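PDB 5FQ8: outer membrane protein Omp121 from Bacteroides thetaiotaomicron, which probably takes up nutrients across the outer membrane as a TonB-dependent transporter and binds calcium ions. Local coordinates for residues A65-G70 / K906-V911; G708-T713 / W718-N723. All coordinates share one frame; numbering follows the deposited sequence.

Interaction 1 (A65-G70 / K906-V911)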
# COMPACT_ATOMS: atom_id res chain seq x y z
N ALA B 65 -1.47 33.56 -23.72
CA ALA B 65 -0.02 33.46 -23.72
C ALA B 65 0.58 34.55 -24.61
O ALA B 65 0.34 34.60 -25.82
CB ALA B 65 0.41 32.07 -24.19
N GLY B 66 1.36 35.44 -24.00
CA GLY B 66 2.01 36.49 -24.75
C GLY B 66 1.11 37.62 -25.20
O GLY B 66 1.44 38.31 -26.17
N LYS B 67 -0.01 37.83 -24.54
CA LYS B 67 -0.96 38.86 -24.94
C LYS B 67 -1.08 39.98 -23.93
O LYS B 67 -1.84 40.92 -24.17
CB LYS B 67 -2.35 38.26 -25.18
CG LYS B 67 -2.42 37.26 -26.32
CD LYS B 67 -3.86 36.92 -26.65
CE LYS B 67 -4.00 36.28 -28.03
NZ LYS B 67 -3.19 35.04 -28.18
N ILE B 68 -0.37 39.92 -22.81
CA ILE B 68 -0.52 40.88 -21.72
C ILE B 68 0.84 41.14 -21.11
O ILE B 68 1.56 40.20 -20.77
CB ILE B 68 -1.50 40.38 -20.65
CG1 ILE B 68 -2.87 40.11 -21.25
CG2 ILE B 68 -1.62 41.39 -19.55
CD1 ILE B 68 -3.83 39.59 -20.27
N ALA B 69 1.19 42.40 -20.95
CA ALA B 69 2.51 42.74 -20.48
C ALA B 69 2.67 42.33 -19.03
O ALA B 69 1.78 42.54 -18.21
CB ALA B 69 2.77 44.24 -20.64
N GLY B 70 3.82 41.75 -18.72
CA GLY B 70 4.16 41.37 -17.36
C GLY B 70 3.49 40.11 -16.85
O GLY B 70 3.63 39.80 -15.67
N LYS B 906 6.85 32.70 -31.69
CA LYS B 906 5.80 31.72 -31.90
C LYS B 906 4.58 32.34 -32.55
O LYS B 906 4.08 33.37 -32.09
CB LYS B 906 5.42 31.06 -30.58
CG LYS B 906 5.11 29.61 -30.72
CD LYS B 906 4.76 29.00 -29.39
CE LYS B 906 5.93 28.34 -28.76
NZ LYS B 906 5.53 27.81 -27.45
N LEU B 907 4.10 31.71 -33.62
CA LEU B 907 2.73 31.93 -34.07
C LEU B 907 1.78 31.33 -33.04
O LEU B 907 1.38 30.16 -33.16
CB LEU B 907 2.52 31.33 -35.46
CG LEU B 907 1.15 31.62 -36.08
CD1 LEU B 907 0.77 33.07 -35.92
CD2 LEU B 907 1.13 31.24 -37.54
N ARG B 908 1.44 32.11 -32.03
CA ARG B 908 0.68 31.60 -30.89
C ARG B 908 -0.70 31.11 -31.32
O ARG B 908 -1.05 29.95 -31.08
CB ARG B 908 0.56 32.71 -29.85
CG ARG B 908 0.04 32.27 -28.51
CD ARG B 908 1.18 31.99 -27.55
NE ARG B 908 1.47 30.57 -27.53
CZ ARG B 908 2.43 30.01 -26.82
NH1 ARG B 908 3.21 30.75 -26.06
NH2 ARG B 908 2.60 28.71 -26.89
N SER B 909 -1.49 31.96 -31.97
CA SER B 909 -2.85 31.61 -32.36
C SER B 909 -3.25 32.32 -33.64
O SER B 909 -2.78 33.42 -33.93
CB SER B 909 -3.84 31.96 -31.27
OG SER B 909 -3.86 33.36 -31.05
N VAL B 910 -4.15 31.69 -34.39
CA VAL B 910 -4.83 32.32 -35.52
C VAL B 910 -6.30 31.91 -35.48
O VAL B 910 -6.61 30.72 -35.49
CB VAL B 910 -4.20 31.93 -36.86
CG1 VAL B 910 -5.03 32.47 -38.00
CG2 VAL B 910 -2.80 32.44 -36.96
N VAL B 911 -7.21 32.89 -35.46
CA VAL B 911 -8.65 32.63 -35.39
C VAL B 911 -9.36 33.28 -36.57
O VAL B 911 -9.32 34.51 -36.72
CB VAL B 911 -9.25 33.13 -34.07
CG1 VAL B 911 -10.61 32.55 -33.90
CG2 VAL B 911 -8.38 32.76 -32.92

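Interaction 2 (G708-T713 / W718-N723)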
# COMPACT_ATOMS: atom_id res chain seq x y z
N GLY B 708 -3.68 50.49 -31.70
CA GLY B 708 -4.33 51.49 -32.52
C GLY B 708 -5.12 50.82 -33.62
O GLY B 708 -5.02 49.61 -33.83
N THR B 709 -5.92 51.63 -34.31
CA THR B 709 -6.77 51.15 -35.39
C THR B 709 -6.46 51.97 -36.63
O THR B 709 -7.16 52.94 -36.93
CB THR B 709 -8.25 51.23 -35.01
OG1 THR B 709 -8.43 50.71 -33.69
CG2 THR B 709 -9.06 50.39 -35.96
N PRO B 710 -5.41 51.62 -37.36
CA PRO B 710 -4.99 52.46 -38.49
C PRO B 710 -6.02 52.61 -39.59
O PRO B 710 -5.99 53.61 -40.33
CB PRO B 710 -3.74 51.73 -39.00
CG PRO B 710 -3.86 50.35 -38.50
CD PRO B 710 -4.47 50.51 -37.15
N ILE B 711 -6.94 51.67 -39.75
CA ILE B 711 -7.98 51.78 -40.76
C ILE B 711 -9.31 51.44 -40.12
O ILE B 711 -9.40 50.49 -39.35
CB ILE B 711 -7.71 50.87 -41.98
CG1 ILE B 711 -6.38 51.22 -42.63
CG2 ILE B 711 -8.79 51.04 -43.00
CD1 ILE B 711 -6.17 50.47 -43.90
N ARG B 712 -10.33 52.22 -40.45
CA ARG B 712 -11.66 52.01 -39.88
C ARG B 712 -12.66 52.58 -40.86
O ARG B 712 -12.74 53.80 -41.01
CB ARG B 712 -11.77 52.68 -38.53
CG ARG B 712 -12.85 52.17 -37.60
CD ARG B 712 -12.27 52.07 -36.19
NE ARG B 712 -13.19 52.31 -35.08
CZ ARG B 712 -13.78 53.47 -34.82
NH1 ARG B 712 -13.56 54.51 -35.61
NH2 ARG B 712 -14.60 53.57 -33.79
N THR B 713 -13.40 51.73 -41.55
CA THR B 713 -14.53 52.19 -42.34
C THR B 713 -15.80 51.55 -41.81
O THR B 713 -15.84 51.09 -40.66
CB THR B 713 -14.33 51.87 -43.82
OG1 THR B 713 -14.57 50.49 -44.08
CG2 THR B 713 -12.93 52.21 -44.25
N TRP B 718 -8.93 47.48 -39.11
CA TRP B 718 -7.64 46.83 -38.94
C TRP B 718 -7.03 47.38 -37.66
O TRP B 718 -6.85 48.59 -37.54
CB TRP B 718 -6.71 47.11 -40.11
CG TRP B 718 -5.30 46.63 -39.88
CD1 TRP B 718 -4.90 45.59 -39.10
CD2 TRP B 718 -4.10 47.18 -40.45
NE1 TRP B 718 -3.54 45.46 -39.14
CE2 TRP B 718 -3.02 46.43 -39.96
CE3 TRP B 718 -3.84 48.24 -41.31
CZ2 TRP B 718 -1.71 46.69 -40.31
CZ3 TRP B 718 -2.54 48.50 -41.66
CH2 TRP B 718 -1.49 47.73 -41.16
N GLU B 719 -6.75 46.49 -36.72
CA GLU B 719 -6.12 46.90 -35.47
C GLU B 719 -4.75 46.25 -35.36
O GLU B 719 -4.50 45.18 -35.91
CB GLU B 719 -6.99 46.53 -34.28
CG GLU B 719 -8.41 47.06 -34.34
CD GLU B 719 -9.12 47.04 -33.00
OE1 GLU B 719 -8.50 46.60 -32.00
OE2 GLU B 719 -10.29 47.47 -32.95
N LEU B 720 -3.86 46.94 -34.67
CA LEU B 720 -2.55 46.42 -34.34
C LEU B 720 -2.34 46.57 -32.85
O LEU B 720 -2.72 47.58 -32.25
CB LEU B 720 -1.46 47.15 -35.10
CG LEU B 720 -1.36 46.82 -36.57
CD1 LEU B 720 -0.59 47.91 -37.24
CD2 LEU B 720 -0.66 45.51 -36.73
N THR B 721 -1.73 45.57 -32.25
CA THR B 721 -1.40 45.66 -30.85
C THR B 721 0.02 45.16 -30.65
O THR B 721 0.43 44.19 -31.27
CB THR B 721 -2.41 44.89 -30.01
OG1 THR B 721 -3.67 45.54 -30.10
CG2 THR B 721 -1.97 44.83 -28.58
N TRP B 722 0.76 45.87 -29.80
CA TRP B 722 2.13 45.53 -29.47
C TRP B 722 2.31 45.72 -27.98
O TRP B 722 2.00 46.80 -27.46
CB TRP B 722 3.10 46.40 -30.26
CG TRP B 722 4.53 46.12 -30.04
CD1 TRP B 722 5.27 45.16 -30.64
CD2 TRP B 722 5.43 46.85 -29.20
NE1 TRP B 722 6.57 45.23 -30.22
CE2 TRP B 722 6.69 46.26 -29.33
CE3 TRP B 722 5.28 47.94 -28.34
CZ2 TRP B 722 7.80 46.72 -28.63
CZ3 TRP B 722 6.38 48.40 -27.65
CH2 TRP B 722 7.63 47.79 -27.80
N ASN B 723 2.77 44.69 -27.29
CA ASN B 723 3.00 44.77 -25.85
C ASN B 723 4.43 44.34 -25.53
O ASN B 723 4.96 43.42 -26.16
CB ASN B 723 1.98 43.92 -25.09
CG ASN B 723 2.01 42.47 -25.48
OD1 ASN B 723 2.61 41.66 -24.79
ND2 ASN B 723 1.38 42.12 -26.59

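Interaction 1 (A65-G70 / K906-V911)
K67 NZ has three polar partners, the firmest of them S63 O in its own loop. Across the contact it gives S909 OG a weak hydrogen bond of 3.4 Å, and D820 OD2 is a long, weak ion-pair partner. The contact joins the plug domain of a TonB-dependent receptor to its surrounding β-barrel. The 65-70 loop belongs to the plug, and 906-911 is part of barrel strand 899-915. The K67 chain runs out extended and bends only at its end (chi4 57°), which turns the ammonium group toward the serine.

Beside it, A65 packs on the R908 side chain: A65 O lies 3.2 Å from R908 CD, and A65 CB 3.4 Å from the same carbon. A65 CB also meets the guanidinium obliquely. R908 CG is anti to the backbone N (chi1 -168°), and the bends at chi2 and chi3 bring CD against A65. The buried guanidinium is held by two carboxylates: NH1 by D822 OD2 and NH2 by E952 OE1. K906 NZ shares that E952 oxygen and also pairs with D950 OD1, so three carboxylates probably balance the two positive charges. K906 CD lies 3.3 Å above one face of the R908 guanidinium, offset toward its rim.

Interaction 2 (G708-T713 / W718-N723)
G708 and L720 form an antiparallel hydrogen-bonded pair. G708 N bonds to L720 O at 3.1 Å, and L720 N returns a bond to G708 O at 3.0 Å. Further along, W718 N reaches I711 O at 3.1 Å, with the donor tilted 30° from the carbonyl plane. The register slips by one residue between these pairs. This is a β-bulge, with P710 at a corner of the chain. CA-H...O contacts fill in at the bulge: E719 CA faces G708 O at 3.4 Å, and T709 CA faces W718 O.

The apolar contacts centre on the W718 indole. P710 CG lies over one face of it, 3.9 Å from the centroid of the six-membered ring, in a CH-pi contact. I711 CG1 comes instead to the ring edge, near its plane, 4.1 Å from W718 CE3. W718 CG is anti to the backbone N (chi1 172°), which brings one face of the ring under P710 CG; the two side chains cross at about a right angle. Its NE1 bonds to T808 OG1 of the next strand, and that bond helps to fix the ring's rotation.

These segments are the two arms of a hairpin, strands 697-712 and 716-731, in the transmembrane β-barrel. I711, W718 and L720 share one face of the sheet, on the protein surface, and probably point to lipid.

T709 and E719 lie side by side and point the same way. T709 OG1 is 3.7 Å from E719 CG, while CG2 flanks the same carbon and also reaches W718 O. Replacing T709 with an alanine is likely to open a gap beside E719 CG and let the glutamate chain turn more freely. The T709 backbone O accepts a bond from R660 NH2.

The centres of interactions 1 and 2 lie about 16 Å apart. Interaction 2 falls between the two segments of interaction 1 along the chain: 65-70 comes first, then the hairpin 708-723, then 906-911. Interaction 2 lies within the barrel wall; interaction 1 reaches it from the plug. Strand 716-731 of interaction 2 leads through 802-812 and 815-825 to strand 899-915 of interaction 1. The plug loop 65-70 also packs near the hairpin, with G66 O 3.8 Å from N723 OD1. G70 N bonds to T725 OG1 on strand 716-731. One plug loop therefore meets two separated parts of the wall. Interaction 1 is one place where the plug touches the barrel wall, while interaction 2 joins neighbouring strands of the barrel itself.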